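Local coordinates for uncharacterized ATP-binding protein MJECL15 (Methanocaldococcus jannaschii, PDB 3H92), which is of unknown function but probably binds ATP, and has a C-terminal domain that is probably of the helix-turn-helix class, at residues L20-K23 against V24-Y28. Sequence-based numbering, arbitrary orientation.
Sequences LLEK and VEEDY
Leu20 begins the last turns of helix 8-27, its carbonyl O accepting the amide of Val24 while its CD2 meets Val24 CG2 at 3.9 Å. Branched aliphatic side chains suit this buried flank, covered by other helices. Leu21 O takes the amide of Glu25 in the same i to i+4 manner. Glu22 O receives Glu26 N in the straightest bond of the set (N-H...O 171°). Alongside, the CG atoms of the two glutamates approach to 4.1 Å, and their carboxylate planes stand 73° apart on the exposed side, where charged residues are at home.

At Lys23 the bonding changes. Its carbonyl O is gripped twice, by Asp27 N at 2.8 Å and by Tyr28 N at 2.9 Å, from opposite faces of the carbonyl plane; the second bond makes a wider, pi-type turn. Opposite charge suits lysine and aspartate to their pairing: bent at chi2 (-54°) and again at chi4, the lysine lays CD 3.0 Å from Asp27 OD2, and NZ reaches that oxygen in a weak salt bridge of 3.5 Å. The flat ring of Tyr28 suits two neighbours: CE1 meets Lys23 CB obliquely at 3.7 Å, and Val24 CG2 lies at the edge, in plane; a glycine in place of Tyr28 would probably leave both without the ring they pack against. In the fold, Leu20 and Val24 pack on Phe61 of helix 56-64, while Leu21 and Val24 rest on Val36 of helix 33-45.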
loop_
_atom_site.group_PDB
_atom_site.type_symbol
_atom_site.label_atom_id
_atom_site.label_comp_id
_atom_site.label_asym_id
_atom_site.label_seq_id
_atom_site.Cartn_x
_atom_site.Cartn_y
_atom_site.Cartn_z
ATOM N N LEU A 20 -6.004 -2.243 7.699
ATOM C CA LEU A 20 -6.091 -1.052 6.871
ATOM C C LEU A 20 -7.127 -1.289 5.781
ATOM O O LEU A 20 -7.958 -0.431 5.503
ATOM C CB LEU A 20 -4.738 -0.765 6.192
ATOM C CG LEU A 20 -4.348 0.683 5.841
ATOM C CD1 LEU A 20 -3.715 0.761 4.474
ATOM C CD2 LEU A 20 -5.534 1.630 5.959
ATOM N N LEU A 21 -7.063 -2.454 5.161
ATOM C CA LEU A 21 -8.011 -2.740 4.099
ATOM C C LEU A 21 -9.485 -2.768 4.595
ATOM O O LEU A 21 -10.397 -2.273 3.871
ATOM C CB LEU A 21 -7.636 -4.030 3.363
ATOM C CG LEU A 21 -6.482 -3.923 2.340
ATOM C CD1 LEU A 21 -6.162 -5.275 1.768
ATOM C CD2 LEU A 21 -6.819 -2.954 1.240
ATOM N N GLU A 22 -9.716 -3.303 5.815
ATOM C CA GLU A 22 -11.067 -3.285 6.444
ATOM C C GLU A 22 -11.534 -1.832 6.662
ATOM O O GLU A 22 -12.656 -1.462 6.295
ATOM C CB GLU A 22 -11.146 -4.069 7.773
ATOM C CG GLU A 22 -12.426 -3.690 8.596
ATOM C CD GLU A 22 -12.430 -4.078 10.108
ATOM O OE1 GLU A 22 -12.749 -3.180 10.961
ATOM O OE2 GLU A 22 -12.158 -5.268 10.420
ATOM N N LYS A 23 -10.641 -1.020 7.226
ATOM C CA LYS A 23 -10.937 0.378 7.470
ATOM C C LYS A 23 -11.353 1.070 6.172
ATOM O O LYS A 23 -12.313 1.841 6.138
ATOM C CB LYS A 23 -9.708 1.055 8.125
ATOM C CG LYS A 23 -9.607 0.884 9.666
ATOM C CD LYS A 23 -10.942 1.350 10.370
ATOM C CE LYS A 23 -10.815 1.787 11.887
ATOM N NZ LYS A 23 -11.785 2.871 12.312
ATOM N N VAL A 24 -10.637 0.756 5.103
ATOM C CA VAL A 24 -10.851 1.417 3.833
ATOM C C VAL A 24 -12.178 1.003 3.200
ATOM O O VAL A 24 -12.878 1.852 2.594
ATOM C CB VAL A 24 -9.663 1.180 2.866
ATOM C CG1 VAL A 24 -9.997 1.663 1.486
ATOM C CG2 VAL A 24 -8.437 1.903 3.385
ATOM N N GLU A 25 -12.566 -0.259 3.355
ATOM C CA GLU A 25 -13.811 -0.677 2.746
ATOM C C GLU A 25 -15.009 -0.105 3.512
ATOM O O GLU A 25 -15.906 0.507 2.942
ATOM C CB GLU A 25 -13.929 -2.195 2.711
ATOM C CG GLU A 25 -15.317 -2.672 2.209
ATOM C CD GLU A 25 -15.306 -4.098 1.636
ATOM O OE1 GLU A 25 -16.256 -4.443 0.857
ATOM O OE2 GLU A 25 -14.337 -4.842 1.964
ATOM N N GLU A 26 -14.989 -0.323 4.811
ATOM C CA GLU A 26 -16.109 -0.001 5.678
ATOM C C GLU A 26 -16.199 1.479 5.958
ATOM O O GLU A 26 -17.255 2.124 5.812
ATOM C CB GLU A 26 -15.942 -0.728 7.031
ATOM C CG GLU A 26 -15.909 -2.229 6.924
ATOM C CD GLU A 26 -17.121 -2.748 6.171
ATOM O OE1 GLU A 26 -18.232 -2.184 6.384
ATOM O OE2 GLU A 26 -16.944 -3.693 5.343
ATOM N N ASP A 27 -15.063 2.005 6.384
ATOM C CA ASP A 27 -15.088 3.153 7.239
ATOM C C ASP A 27 -14.705 4.387 6.454
ATOM O O ASP A 27 -15.424 5.381 6.549
ATOM C CB ASP A 27 -14.227 2.914 8.498
ATOM C CG ASP A 27 -14.736 1.722 9.372
ATOM O OD1 ASP A 27 -15.938 1.345 9.324
ATOM O OD2 ASP A 27 -13.922 1.174 10.147
ATOM N N TYR A 28 -13.633 4.331 5.652
ATOM C CA TYR A 28 -13.235 5.512 4.874
ATOM C C TYR A 28 -14.064 5.646 3.624
ATOM O O TYR A 28 -13.837 4.946 2.616
ATOM C CB TYR A 28 -11.749 5.549 4.573
ATOM C CG TYR A 28 -10.942 5.450 5.831
ATOM C CD1 TYR A 28 -9.851 4.607 5.902
ATOM C CD2 TYR A 28 -11.303 6.158 6.970
ATOM C CE1 TYR A 28 -9.112 4.496 7.049
ATOM C CE2 TYR A 28 -10.583 6.043 8.130
ATOM C CZ TYR A 28 -9.476 5.208 8.164
ATOM O OH TYR A 28 -8.721 5.075 9.313
#